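Local coordinates for putative uncharacterized protein ECU08_1170 (Encephalitozoon cuniculi, PDB 3Q87) that probably activates partner methyltransferases as a zinc-containing Trm112-type subunit, here in complex with the Mtq2 enzyme that methylates the translation termination factor eRF1, at residues A[19-24]-A[53-58]; A[38-43]-A[84-89]; A[97-102]-A[106-111]. All blocks are in the same frame, centred on the assembly; numbering follows the deposited sequence.

Contact 1. Residues A[19-24]-A[53-58]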
ATOM      1  N   LYS A  19      11.925  -2.577 -13.541  1.00 24.65           N
ATOM      2  CA  LYS A  19      11.052  -1.481 -13.959  1.00 26.96           C
ATOM      3  C   LYS A  19       9.689  -2.015 -14.359  1.00 25.77           C
ATOM      4  O   LYS A  19       9.607  -2.924 -15.177  1.00 22.97           O
ATOM      5  CB  LYS A  19      11.660  -0.753 -15.155  1.00 34.30           C
ATOM      6  CG  LYS A  19      13.031  -0.176 -14.908  1.00 31.67           C
ATOM      7  CD  LYS A  19      13.714   0.141 -16.233  1.00 58.76           C
ATOM      8  CE  LYS A  19      15.233   0.212 -16.095  1.00 60.86           C
ATOM      9  NZ  LYS A  19      15.891   0.350 -17.425  1.00 52.35           N
ATOM     10  N   LEU A  20       8.622  -1.468 -13.784  1.00 23.43           N
ATOM     11  CA  LEU A  20       7.277  -1.841 -14.209  1.00 18.65           C
ATOM     12  C   LEU A  20       6.844  -0.885 -15.303  1.00 22.61           C
ATOM     13  O   LEU A  20       6.814   0.320 -15.085  1.00 21.43           O
ATOM     14  CB  LEU A  20       6.290  -1.794 -13.038  1.00 22.42           C
ATOM     15  CG  LEU A  20       6.668  -2.694 -11.846  1.00 17.50           C
ATOM     16  CD1 LEU A  20       5.590  -2.677 -10.752  1.00 19.26           C
ATOM     17  CD2 LEU A  20       6.959  -4.113 -12.326  1.00 18.07           C
ATOM     18  N   ILE A  21       6.516  -1.415 -16.476  1.00 19.97           N
ATOM     19  CA  ILE A  21       6.132  -0.568 -17.608  1.00 21.42           C
ATOM     20  C   ILE A  21       4.622  -0.507 -17.766  1.00 18.80           C
ATOM     21  O   ILE A  21       3.947  -1.527 -17.768  1.00 19.34           O
ATOM     22  CB  ILE A  21       6.766  -1.047 -18.933  1.00 28.51           C
ATOM     23  CG1 ILE A  21       8.278  -1.225 -18.770  1.00 29.98           C
ATOM     24  CG2 ILE A  21       6.477  -0.058 -20.060  1.00 24.21           C
ATOM     25  CD1 ILE A  21       8.985   0.025 -18.272  1.00 29.83           C
ATOM     26  N   LEU A  22       4.108   0.709 -17.906  1.00 20.82           N
ATOM     27  CA  LEU A  22       2.680   0.962 -17.971  1.00 22.62           C
ATOM     28  C   LEU A  22       2.153   0.863 -19.396  1.00 29.70           C
ATOM     29  O   LEU A  22       2.713   1.458 -20.318  1.00 24.54           O
ATOM     30  CB  LEU A  22       2.390   2.360 -17.410  1.00 21.52           C
ATOM     31  CG  LEU A  22       0.981   2.846 -17.042  1.00 28.74           C
ATOM     32  CD1 LEU A  22       0.481   3.820 -18.064  1.00 26.86           C
ATOM     33  CD2 LEU A  22      -0.047   1.721 -16.832  1.00 24.02           C
ATOM     34  N   GLU A  23       1.077   0.098 -19.564  1.00 23.61           N
ATOM     35  CA  GLU A  23       0.260   0.175 -20.765  1.00 23.30           C
ATOM     36  C   GLU A  23      -1.116   0.693 -20.371  1.00 28.54           C
ATOM     37  O   GLU A  23      -1.745   0.172 -19.454  1.00 29.83           O
ATOM     38  CB  GLU A  23       0.139  -1.182 -21.446  1.00 28.75           C
ATOM     39  CG  GLU A  23      -1.101  -1.303 -22.300  1.00 42.24           C
ATOM     40  CD  GLU A  23      -0.836  -2.025 -23.597  1.00 63.24           C
ATOM     41  OE1 GLU A  23      -1.646  -2.907 -23.968  1.00 64.86           O
ATOM     42  OE2 GLU A  23       0.189  -1.706 -24.241  1.00 60.97           O
ATOM     43  N   CYS A  24      -1.577   1.718 -21.073  1.00 22.50           N
ATOM     44  CA  CYS A  24      -2.780   2.424 -20.679  1.00 28.72           C
ATOM     45  C   CYS A  24      -3.885   2.305 -21.723  1.00 36.48           C
ATOM     46  O   CYS A  24      -3.784   2.877 -22.805  1.00 29.57           O
ATOM     47  CB  CYS A  24      -2.436   3.890 -20.441  1.00 29.45           C
ATOM     48  SG  CYS A  24      -3.798   4.886 -19.837  1.00 35.79           S
ATOM     49  N   LEU A  53       9.774   8.663 -15.388  1.00 27.02           N
ATOM     50  CA  LEU A  53       8.920   9.723 -15.923  1.00 23.30           C
ATOM     51  C   LEU A  53       8.808   9.671 -17.443  1.00 27.03           C
ATOM     52  O   LEU A  53       7.726   9.834 -18.003  1.00 23.91           O
ATOM     53  CB  LEU A  53       9.446  11.094 -15.504  1.00 31.17           C
ATOM     54  CG  LEU A  53       9.437  11.382 -14.004  1.00 29.00           C
ATOM     55  CD1 LEU A  53       9.961  12.775 -13.745  1.00 33.40           C
ATOM     56  CD2 LEU A  53       8.030  11.236 -13.461  1.00 29.99           C
ATOM     57  N   LYS A  54       9.946   9.487 -18.104  1.00 29.37           N
ATOM     58  CA  LYS A  54       9.979   9.298 -19.549  1.00 32.88           C
ATOM     59  C   LYS A  54       9.148   8.093 -19.959  1.00 22.03           C
ATOM     60  O   LYS A  54       8.407   8.140 -20.933  1.00 26.91           O
ATOM     61  CB  LYS A  54      11.420   9.106 -20.023  1.00 32.83           C
ATOM     62  CG  LYS A  54      12.287  10.335 -19.884  1.00 32.32           C
ATOM     63  CD  LYS A  54      13.716  10.042 -20.343  1.00 48.80           C
ATOM     64  CE  LYS A  54      14.577  11.304 -20.328  1.00 51.53           C
ATOM     65  NZ  LYS A  54      16.040  11.005 -20.284  1.00 60.48           N
ATOM     66  N   SER A  55       9.286   7.005 -19.214  1.00 24.59           N
ATOM     67  CA  SER A  55       8.495   5.800 -19.453  1.00 25.80           C
ATOM     68  C   SER A  55       6.990   6.078 -19.328  1.00 21.84           C
ATOM     69  O   SER A  55       6.196   5.684 -20.183  1.00 22.81           O
ATOM     70  CB  SER A  55       8.915   4.697 -18.474  1.00 27.02           C
ATOM     71  OG  SER A  55       8.219   3.485 -18.726  1.00 31.19           O
ATOM     72  N   LEU A  56       6.601   6.748 -18.248  1.00 22.81           N
ATOM     73  CA  LEU A  56       5.213   7.136 -18.052  1.00 20.25           C
ATOM     74  C   LEU A  56       4.714   8.059 -19.159  1.00 25.98           C
ATOM     75  O   LEU A  56       3.611   7.881 -19.670  1.00 24.29           O
ATOM     76  CB  LEU A  56       5.037   7.826 -16.698  1.00 21.35           C
ATOM     77  CG  LEU A  56       4.962   6.876 -15.502  1.00 24.22           C
ATOM     78  CD1 LEU A  56       5.097   7.637 -14.180  1.00 20.82           C
ATOM     79  CD2 LEU A  56       3.657   6.091 -15.563  1.00 21.80           C
ATOM     80  N   VAL A  57       5.514   9.057 -19.523  1.00 28.18           N
ATOM     81  CA  VAL A  57       5.067  10.016 -20.532  1.00 25.49           C
ATOM     82  C   VAL A  57       4.774   9.307 -21.851  1.00 30.09           C
ATOM     83  O   VAL A  57       3.788   9.599 -22.525  1.00 28.22           O
ATOM     84  CB  VAL A  57       6.071  11.152 -20.735  1.00 28.91           C
ATOM     85  CG1 VAL A  57       5.916  11.756 -22.122  1.00 37.67           C
ATOM     86  CG2 VAL A  57       5.876  12.213 -19.658  1.00 36.64           C
ATOM     87  N   ASN A  58       5.630   8.349 -22.191  1.00 33.88           N
ATOM     88  CA  ASN A  58       5.423   7.511 -23.363  1.00 30.12           C
ATOM     89  C   ASN A  58       4.169   6.652 -23.253  1.00 35.18           C
ATOM     90  O   ASN A  58       3.407   6.537 -24.207  1.00 27.49           O
ATOM     91  CB  ASN A  58       6.629   6.609 -23.589  1.00 34.35           C
ATOM     92  CG  ASN A  58       6.552   5.872 -24.896  1.00 41.65           C
ATOM     93  OD1 ASN A  58       6.149   6.439 -25.910  1.00 43.90           O
ATOM     94  ND2 ASN A  58       6.936   4.601 -24.887  1.00 44.13           N
TER
HETATM   95  O   HOH W   1       5.421   3.208 -18.210  1.00 25.13           O
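Ile21 and Leu22 of the 20-24 strand run past Ser55 and Leu56 of the 42-59 helix with the backbones well apart, at CA-CA distances of 7.0 Å for Ile21 and Ser55 and 6.7 Å for Leu22 and Leu56. A single ordered water bridges this gap. It accepts the backbone N-H of Leu22, with its oxygen 2.8 Å from Leu22 N, and lies 2.9 Å from Ser55 OG in a second hydrogen bond. Ser55 can reach the water because its hydroxyl extends anti to the backbone N (chi1 -177°). The same OG also meets a hydrocarbon neighbour, the terminal methyl CD1 of Ile21, at 3.6 Å. Both torsions of the Ile21 ethyl arm are near -55°, and they fold CD1 back to the helix side of the strand.

The bridge illustrates how a sheet can end against a helix. Strand 20-24 is an outermost strand, within this chain, of the four-stranded antiparallel sheet: Ile21 and Glu23 pair with Arg101 and Ser99 of strand 98-102, while Leu22, between them, turns its polar backbone to the other side. There the water takes its N-H, and its carbonyl oxygen is hydrogen-bonded to the hydroxyl of Ser59, one helical turn beyond Ser55.

Beside this polar link lies an apolar one. Leu22 CB meets Leu56 CD2 at 4.4 Å, a loose contact; both leucines are buried, with further neighbours around them. Leu22 packs on Leu100 of the adjacent strand, and Leu56 on Phe45 of its own helix and on Phe89 and Leu90 of helix 84-91. At the start of the strand a salt bridge from Lys19 to Glu51 ties the chain to an earlier turn of helix 42-59.

Contact 2. Residues A[38-43]-A[84-89]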
ATOM      1  N   LYS A  38       0.275  14.921  -0.739  1.00 26.02           N
ATOM      2  CA  LYS A  38       0.794  14.266  -1.928  1.00 23.39           C
ATOM      3  C   LYS A  38       2.282  14.067  -1.777  1.00 27.94           C
ATOM      4  O   LYS A  38       3.073  14.863  -2.263  1.00 39.16           O
ATOM      5  CB  LYS A  38       0.524  15.111  -3.179  1.00 28.27           C
ATOM      6  CG  LYS A  38      -0.905  15.035  -3.699  1.00 33.73           C
ATOM      7  CD  LYS A  38      -1.082  15.847  -4.982  1.00 31.20           C
ATOM      8  CE  LYS A  38      -1.498  17.268  -4.685  1.00 44.53           C
ATOM      9  NZ  LYS A  38      -2.918  17.324  -4.223  1.00 53.30           N
ATOM     10  N   ILE A  39       2.664  13.001  -1.094  1.00 22.13           N
ATOM     11  CA  ILE A  39       4.061  12.663  -0.951  1.00 21.52           C
ATOM     12  C   ILE A  39       4.403  11.527  -1.916  1.00 24.61           C
ATOM     13  O   ILE A  39       3.665  10.543  -2.005  1.00 17.03           O
ATOM     14  CB  ILE A  39       4.334  12.232   0.480  1.00 21.51           C
ATOM     15  CG1 ILE A  39       3.855  13.327   1.436  1.00 28.21           C
ATOM     16  CG2 ILE A  39       5.804  11.946   0.691  1.00 24.13           C
ATOM     17  CD1 ILE A  39       4.074  12.993   2.864  1.00 31.21           C
ATOM     18  N   PHE A  40       5.497  11.679  -2.661  1.00 19.81           N
ATOM     19  CA  PHE A  40       5.992  10.592  -3.518  1.00 21.95           C
ATOM     20  C   PHE A  40       7.485  10.299  -3.352  1.00 25.01           C
ATOM     21  O   PHE A  40       8.221  11.069  -2.736  1.00 26.29           O
ATOM     22  CB  PHE A  40       5.623  10.826  -4.990  1.00 27.19           C
ATOM     23  CG  PHE A  40       6.373  11.961  -5.651  1.00 27.36           C
ATOM     24  CD1 PHE A  40       6.080  13.289  -5.344  1.00 33.80           C
ATOM     25  CD2 PHE A  40       7.338  11.698  -6.618  1.00 29.89           C
ATOM     26  CE1 PHE A  40       6.758  14.339  -5.968  1.00 30.30           C
ATOM     27  CE2 PHE A  40       8.021  12.746  -7.253  1.00 33.34           C
ATOM     28  CZ  PHE A  40       7.727  14.064  -6.924  1.00 31.93           C
ATOM     29  N   ASN A  41       7.917   9.160  -3.885  1.00 23.74           N
ATOM     30  CA  ASN A  41       9.302   8.709  -3.777  1.00 22.14           C
ATOM     31  C   ASN A  41      10.143   9.316  -4.890  1.00 31.98           C
ATOM     32  O   ASN A  41      10.398   8.688  -5.930  1.00 22.40           O
ATOM     33  CB  ASN A  41       9.344   7.187  -3.818  1.00 20.75           C
ATOM     34  CG  ASN A  41       8.380   6.573  -2.832  1.00 28.23           C
ATOM     35  OD1 ASN A  41       8.653   6.527  -1.634  1.00 26.32           O
ATOM     36  ND2 ASN A  41       7.226   6.133  -3.325  1.00 25.98           N
ATOM     37  N   LYS A  42      10.549  10.559  -4.660  1.00 32.17           N
ATOM     38  CA  LYS A  42      11.222  11.362  -5.672  1.00 38.16           C
ATOM     39  C   LYS A  42      12.376  10.633  -6.361  1.00 31.89           C
ATOM     40  O   LYS A  42      12.461  10.640  -7.584  1.00 34.52           O
ATOM     41  CB  LYS A  42      11.670  12.694  -5.073  1.00 27.73           C
ATOM     42  CG  LYS A  42      10.515  13.646  -4.861  1.00 31.84           C
ATOM     43  CD  LYS A  42      10.940  14.928  -4.171  1.00 38.42           C
ATOM     44  CE  LYS A  42       9.833  15.965  -4.278  1.00 39.44           C
ATOM     45  NZ  LYS A  42      10.273  17.320  -3.863  1.00 46.62           N
ATOM     46  N   HIS A  43      13.238   9.988  -5.584  1.00 25.31           N
ATOM     47  CA  HIS A  43      14.380   9.286  -6.152  1.00 32.97           C
ATOM     48  C   HIS A  43      13.992   8.251  -7.219  1.00 45.94           C
ATOM     49  O   HIS A  43      14.767   7.988  -8.153  1.00 34.85           O
ATOM     50  CB  HIS A  43      15.208   8.626  -5.053  1.00 33.60           C
ATOM     51  CG  HIS A  43      14.568   7.408  -4.467  1.00 45.88           C
ATOM     52  ND1 HIS A  43      15.007   6.132  -4.748  1.00 46.00           N
ATOM     53  CD2 HIS A  43      13.526   7.269  -3.613  1.00 39.76           C
ATOM     54  CE1 HIS A  43      14.263   5.258  -4.094  1.00 41.67           C
ATOM     55  NE2 HIS A  43      13.355   5.922  -3.398  1.00 38.51           N
ATOM     56  N   GLU A  84       5.989  20.867  -8.691  1.00 42.63           N
ATOM     57  CA  GLU A  84       4.594  21.242  -8.875  1.00 47.60           C
ATOM     58  C   GLU A  84       4.029  20.560 -10.119  1.00 46.65           C
ATOM     59  O   GLU A  84       2.902  20.058 -10.109  1.00 48.53           O
ATOM     60  CB  GLU A  84       4.443  22.765  -8.979  1.00 48.93           C
ATOM     61  CG  GLU A  84       5.223  23.554  -7.922  1.00 63.39           C
ATOM     62  CD  GLU A  84       6.731  23.566  -8.170  1.00 67.76           C
ATOM     63  OE1 GLU A  84       7.151  23.749  -9.338  1.00 71.07           O
ATOM     64  OE2 GLU A  84       7.496  23.400  -7.195  1.00 58.73           O
ATOM     65  N   LYS A  85       4.821  20.529 -11.185  1.00 45.32           N
ATOM     66  CA  LYS A  85       4.381  19.927 -12.435  1.00 45.38           C
ATOM     67  C   LYS A  85       4.438  18.405 -12.372  1.00 37.52           C
ATOM     68  O   LYS A  85       3.593  17.723 -12.946  1.00 39.86           O
ATOM     69  CB  LYS A  85       5.208  20.464 -13.607  1.00 46.73           C
ATOM     70  CG  LYS A  85       4.761  21.839 -14.054  1.00 64.79           C
ATOM     71  CD  LYS A  85       5.881  22.657 -14.682  1.00 73.00           C
ATOM     72  CE  LYS A  85       5.432  24.104 -14.881  1.00 63.47           C
ATOM     73  NZ  LYS A  85       6.549  25.024 -15.230  1.00 85.74           N
ATOM     74  N   ILE A  86       5.439  17.878 -11.675  1.00 34.85           N
ATOM     75  CA  ILE A  86       5.571  16.438 -11.497  1.00 36.40           C
ATOM     76  C   ILE A  86       4.395  15.883 -10.680  1.00 40.70           C
ATOM     77  O   ILE A  86       3.701  14.962 -11.121  1.00 40.22           O
ATOM     78  CB  ILE A  86       6.916  16.093 -10.826  1.00 44.28           C
ATOM     79  CG1 ILE A  86       8.072  16.694 -11.630  1.00 47.57           C
ATOM     80  CG2 ILE A  86       7.096  14.588 -10.689  1.00 37.66           C
ATOM     81  CD1 ILE A  86       8.034  16.364 -13.109  1.00 35.31           C
ATOM     82  N   LYS A  87       4.174  16.457  -9.498  1.00 34.81           N
ATOM     83  CA  LYS A  87       3.046  16.089  -8.638  1.00 36.39           C
ATOM     84  C   LYS A  87       1.741  16.089  -9.415  1.00 36.51           C
ATOM     85  O   LYS A  87       0.889  15.225  -9.232  1.00 31.04           O
ATOM     86  CB  LYS A  87       2.895  17.097  -7.503  1.00 37.93           C
ATOM     87  CG  LYS A  87       3.779  16.898  -6.288  1.00 39.78           C
ATOM     88  CD  LYS A  87       3.503  18.035  -5.297  1.00 49.11           C
ATOM     89  CE  LYS A  87       4.487  18.080  -4.142  1.00 60.03           C
ATOM     90  NZ  LYS A  87       4.133  17.140  -3.046  1.00 58.66           N
ATOM     91  N   GLU A  88       1.573  17.093 -10.262  1.00 35.93           N
ATOM     92  CA  GLU A  88       0.352  17.241 -11.029  1.00 29.72           C
ATOM     93  C   GLU A  88       0.194  16.074 -12.003  1.00 33.38           C
ATOM     94  O   GLU A  88      -0.909  15.579 -12.229  1.00 33.17           O
ATOM     95  CB  GLU A  88       0.396  18.574 -11.778  1.00 49.76           C
ATOM     96  CG  GLU A  88      -0.898  18.988 -12.451  1.00 54.12           C
ATOM     97  CD  GLU A  88      -0.821  20.400 -13.011  1.00 67.63           C
ATOM     98  OE1 GLU A  88      -0.271  21.286 -12.316  1.00 61.52           O
ATOM     99  OE2 GLU A  88      -1.308  20.620 -14.142  1.00 69.53           O
ATOM    100  N   PHE A  89       1.303  15.635 -12.585  1.00 26.03           N
ATOM    101  CA  PHE A  89       1.273  14.497 -13.494  1.00 33.82           C
ATOM    102  C   PHE A  89       1.076  13.192 -12.708  1.00 24.70           C
ATOM    103  O   PHE A  89       0.282  12.341 -13.094  1.00 23.10           O
ATOM    104  CB  PHE A  89       2.573  14.453 -14.310  1.00 34.03           C
ATOM    105  CG  PHE A  89       2.607  13.382 -15.376  1.00 30.82           C
ATOM    106  CD1 PHE A  89       1.966  13.568 -16.591  1.00 34.57           C
ATOM    107  CD2 PHE A  89       3.327  12.206 -15.175  1.00 36.45           C
ATOM    108  CE1 PHE A  89       2.016  12.594 -17.582  1.00 33.62           C
ATOM    109  CE2 PHE A  89       3.384  11.226 -16.160  1.00 34.58           C
ATOM    110  CZ  PHE A  89       2.723  11.421 -17.366  1.00 35.30           C
TER
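With chi1 at 70°, CG of Phe40 sits over its own backbone, between N and the carbonyl carbon, and the ring reaches Ile86 and Lys87 of the 84-91 helix. Lys87 runs extended through its first methylenes and bends only at its last torsion (chi4 -83°), which swings the ammonium group onto the carbonyl of Lys38. NZ lies 2.6 Å from Lys38 O, and at a C=O...N angle of 160° it approaches almost head-on to the carbonyl.

One lysine thus does two jobs. Its tip bonds to the main chain of the 38-43 segment, while its CG rests 3.9 Å from CE1 of the Phe40 ring. The neighbouring Ile86 brings its CG2 branch to CZ of the same ring, also at 3.9 Å, the two side chains running roughly at right angles. Over one face, toward the rim, stands Lys42 CG, 3.4 Å above the Phe40 ring plane. Phe76, Leu90 and Phe91 also pack on Phe40. The two ammonium groups, 6.2 Å apart from Lys42 NZ to Lys87 NZ, share Asp83: Lys42 in a salt bridge, Lys87 in a long, weak ion pair, and the carboxylate probably offsets both charges.

On the extended run before helix 42-59, Ile39 N is hydrogen-bonded to Thr46 of the methyltransferase chain, and Asn41, the centre of an inverse gamma turn, packs on Ile26 of that chain. The arrangement belongs to the helical part of the Trm112 fold, where a partner-binding segment leading into one helix packs against another.

Contact 3. Residues A[97-102]-A[106-111]. With ZN (zinc ion), chain C.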
ATOM      1  N   GLU A  97      -8.008   1.724 -16.821  1.00 24.30           N
ATOM      2  CA  GLU A  97      -7.840   0.465 -17.540  1.00 29.74           C
ATOM      3  C   GLU A  97      -6.455   0.395 -18.173  1.00 21.78           C
ATOM      4  O   GLU A  97      -6.031   1.326 -18.841  1.00 21.95           O
ATOM      5  CB  GLU A  97      -8.915   0.312 -18.619  1.00 31.29           C
ATOM      6  CG  GLU A  97     -10.344   0.371 -18.091  1.00 42.20           C
ATOM      7  CD  GLU A  97     -10.759  -0.883 -17.327  1.00 46.55           C
ATOM      8  OE1 GLU A  97     -10.235  -1.982 -17.631  1.00 45.93           O
ATOM      9  OE2 GLU A  97     -11.623  -0.765 -16.427  1.00 40.63           O
ATOM     10  N   GLY A  98      -5.749  -0.703 -17.941  1.00 20.20           N
ATOM     11  CA  GLY A  98      -4.411  -0.851 -18.480  1.00 26.39           C
ATOM     12  C   GLY A  98      -3.648  -1.997 -17.853  1.00 20.55           C
ATOM     13  O   GLY A  98      -4.242  -2.974 -17.398  1.00 21.58           O
ATOM     14  N   SER A  99      -2.326  -1.862 -17.809  1.00 16.72           N
ATOM     15  CA  SER A  99      -1.461  -2.943 -17.339  1.00 17.67           C
ATOM     16  C   SER A  99      -0.109  -2.429 -16.873  1.00 20.59           C
ATOM     17  O   SER A  99       0.377  -1.389 -17.339  1.00 22.00           O
ATOM     18  CB  SER A  99      -1.227  -3.952 -18.465  1.00 21.69           C
ATOM     19  OG  SER A  99      -2.276  -4.897 -18.523  1.00 45.52           O
ATOM     20  N   LEU A 100       0.506  -3.183 -15.968  1.00 17.10           N
ATOM     21  CA  LEU A 100       1.882  -2.951 -15.570  1.00 13.45           C
ATOM     22  C   LEU A 100       2.679  -4.213 -15.880  1.00 16.27           C
ATOM     23  O   LEU A 100       2.280  -5.299 -15.486  1.00 18.89           O
ATOM     24  CB  LEU A 100       1.962  -2.651 -14.074  1.00 14.74           C
ATOM     25  CG  LEU A 100       1.259  -1.376 -13.604  1.00 19.85           C
ATOM     26  CD1 LEU A 100       1.314  -1.282 -12.090  1.00 16.87           C
ATOM     27  CD2 LEU A 100       1.866  -0.125 -14.258  1.00 21.01           C
ATOM     28  N   ARG A 101       3.808  -4.068 -16.570  1.00 17.19           N
ATOM     29  CA  ARG A 101       4.615  -5.222 -16.967  1.00 19.56           C
ATOM     30  C   ARG A 101       6.048  -5.120 -16.428  1.00 15.78           C
ATOM     31  O   ARG A 101       6.724  -4.132 -16.662  1.00 15.48           O
ATOM     32  CB  ARG A 101       4.641  -5.354 -18.504  1.00 21.70           C
ATOM     33  CG  ARG A 101       5.594  -6.458 -19.012  1.00 21.07           C
ATOM     34  CD  ARG A 101       5.537  -6.661 -20.526  1.00 23.64           C
ATOM     35  NE  ARG A 101       5.587  -5.404 -21.262  1.00 41.70           N
ATOM     36  CZ  ARG A 101       6.703  -4.720 -21.502  1.00 48.88           C
ATOM     37  NH1 ARG A 101       7.870  -5.166 -21.048  1.00 41.87           N
ATOM     38  NH2 ARG A 101       6.651  -3.587 -22.194  1.00 40.62           N
ATOM     39  N   CYS A 102       6.502  -6.148 -15.715  1.00 17.28           N
ATOM     40  CA  CYS A 102       7.883  -6.212 -15.259  1.00 18.73           C
ATOM     41  C   CYS A 102       8.807  -6.347 -16.459  1.00 19.05           C
ATOM     42  O   CYS A 102       8.650  -7.261 -17.247  1.00 25.08           O
ATOM     43  CB  CYS A 102       8.098  -7.421 -14.350  1.00 18.75           C
ATOM     44  SG  CYS A 102       9.872  -7.671 -13.904  1.00 16.64           S
ATOM     45  N   GLY A 106       8.603 -10.136 -17.437  1.00 18.38           N
ATOM     46  CA  GLY A 106       7.364 -10.009 -18.197  1.00 19.38           C
ATOM     47  C   GLY A 106       6.052 -10.242 -17.445  1.00 15.37           C
ATOM     48  O   GLY A 106       4.991 -10.237 -18.047  1.00 16.49           O
ATOM     49  N   LEU A 107       6.117 -10.474 -16.140  1.00 17.64           N
ATOM     50  CA  LEU A 107       4.900 -10.589 -15.333  1.00 14.74           C
ATOM     51  C   LEU A 107       4.004  -9.354 -15.508  1.00 15.50           C
ATOM     52  O   LEU A 107       4.484  -8.217 -15.518  1.00 15.26           O
ATOM     53  CB  LEU A 107       5.254 -10.751 -13.857  1.00 17.26           C
ATOM     54  CG  LEU A 107       4.092 -11.027 -12.902  1.00 22.02           C
ATOM     55  CD1 LEU A 107       3.633 -12.467 -13.072  1.00 24.33           C
ATOM     56  CD2 LEU A 107       4.499 -10.771 -11.462  1.00 18.51           C
ATOM     57  N   ILE A 108       2.705  -9.589 -15.644  1.00 14.41           N
ATOM     58  CA  ILE A 108       1.731  -8.531 -15.889  1.00 16.95           C
ATOM     59  C   ILE A 108       0.739  -8.361 -14.742  1.00 18.15           C
ATOM     60  O   ILE A 108       0.091  -9.324 -14.333  1.00 14.18           O
ATOM     61  CB  ILE A 108       0.853  -8.846 -17.105  1.00 19.84           C
ATOM     62  CG1 ILE A 108       1.694  -9.060 -18.366  1.00 23.89           C
ATOM     63  CG2 ILE A 108      -0.176  -7.754 -17.307  1.00 16.28           C
ATOM     64  CD1 ILE A 108       2.335  -7.827 -18.860  1.00 23.63           C
ATOM     65  N   TYR A 109       0.617  -7.122 -14.264  1.00 15.86           N
ATOM     66  CA  TYR A 109      -0.436  -6.721 -13.339  1.00 14.61           C
ATOM     67  C   TYR A 109      -1.517  -5.950 -14.110  1.00 12.17           C
ATOM     68  O   TYR A 109      -1.315  -4.808 -14.502  1.00 12.95           O
ATOM     69  CB  TYR A 109       0.112  -5.792 -12.254  1.00 13.07           C
ATOM     70  CG  TYR A 109       1.168  -6.337 -11.304  1.00 12.47           C
ATOM     71  CD1 TYR A 109       1.266  -7.691 -11.021  1.00 13.74           C
ATOM     72  CD2 TYR A 109       2.032  -5.468 -10.648  1.00 16.65           C
ATOM     73  CE1 TYR A 109       2.213  -8.167 -10.141  1.00 18.81           C
ATOM     74  CE2 TYR A 109       2.993  -5.933  -9.755  1.00 16.96           C
ATOM     75  CZ  TYR A 109       3.073  -7.275  -9.502  1.00 13.66           C
ATOM     76  OH  TYR A 109       4.009  -7.725  -8.617  1.00 15.09           O
ATOM     77  N   PRO A 110      -2.676  -6.562 -14.315  1.00 14.13           N
ATOM     78  CA  PRO A 110      -3.742  -5.799 -14.968  1.00 14.21           C
ATOM     79  C   PRO A 110      -4.170  -4.635 -14.080  1.00 19.92           C
ATOM     80  O   PRO A 110      -4.072  -4.712 -12.861  1.00 18.55           O
ATOM     81  CB  PRO A 110      -4.888  -6.813 -15.075  1.00 16.22           C
ATOM     82  CG  PRO A 110      -4.230  -8.163 -14.930  1.00 15.87           C
ATOM     83  CD  PRO A 110      -3.092  -7.935 -13.987  1.00 15.92           C
ATOM     84  N   ILE A 111      -4.626  -3.561 -14.705  1.00 16.20           N
ATOM     85  CA  ILE A 111      -5.247  -2.457 -13.999  1.00 19.16           C
ATOM     86  C   ILE A 111      -6.687  -2.448 -14.493  1.00 22.72           C
ATOM     87  O   ILE A 111      -6.938  -2.292 -15.685  1.00 18.24           O
ATOM     88  CB  ILE A 111      -4.536  -1.124 -14.310  1.00 22.69           C
ATOM     89  CG1 ILE A 111      -3.087  -1.160 -13.795  1.00 16.33           C
ATOM     90  CG2 ILE A 111      -5.300   0.063 -13.715  1.00 14.34           C
ATOM     91  CD1 ILE A 111      -2.202  -0.065 -14.378  1.00 11.63           C
TER
HETATM   92 ZN    ZN C 126       9.647  -9.618 -12.708  1.00 28.56          ZN
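The zinc-ribbon hairpin of this Trm112-type protein joins segments 97-102 and 106-111; the axes of strands 98-102 and 108-111 run antiparallel at 160° and approach to 4.3 Å. Gly98 and Ile111 form one hydrogen-bonded pair and Leu100 and Tyr109 another, each with two N-H...O bonds. Toward the metal, Cys102 N continues the ladder to Leu107 O at 2.9 Å, nearly straight and in the plane of that carbonyl.

The hairpin then closes in a turn consistent with a zinc knuckle. Gly106 N returns to Cys102 O at 2.9 Å, with a more bent N-H...O angle of 133°, and Gly106 takes a positive phi. Cys102 holds its sulfur anti to the backbone N (chi1 173°), which carries SG past the strand end to the zinc at 2.3 Å. Cys105 from the same turn and Cys11 and Cys14 from the N-terminal loop supply the other three thiolates, the four-cysteine site of the ribbon.

The two faces of the hairpin are packed differently. On one, Ile108 turns its terminal CD1 onto the stem of Arg101, reaching Arg101 CB at a tight 3.4 Å, while its CG2 branch lies 3.7 Å from Ser99 OG. On the other, Leu100 is met by its directly opposed cross-strand partner Tyr109, CB to CB at 4.1 Å, and diagonally by Ile111, whose CD1 comes 3.8 Å from Leu100 CG. Leu22 of strand 20-24 packs on both Leu100 and Ile111 on this side. The Tyr109 hydroxyl is hydrogen-bonded to Lys10 O, close in sequence to the first zinc ligand, and the tyrosine also packs on Ser73 of the methyltransferase chain.

From the N terminus the chain first gives the zinc ligands Cys11 and Cys14, then strand 20-24. Contact 1 closes the loop from this strand to helix 42-59. Before it closes, residues 38-43 open contact 2, which closes only at helix 84-91, so the two loops cross; Leu56 and Val57 against Phe89, and Leu53 against Ile86, join them in one core. Contact 3 follows in series as a short hairpin, its strand 98-102 pairing with strand 20-24 of contact 1 and returning the chain to the zinc. Contact 1 thus lies between the helical part, to which contact 2 belongs, and the sheet and zinc site of contact 3; contacts 2 and 3 do not touch.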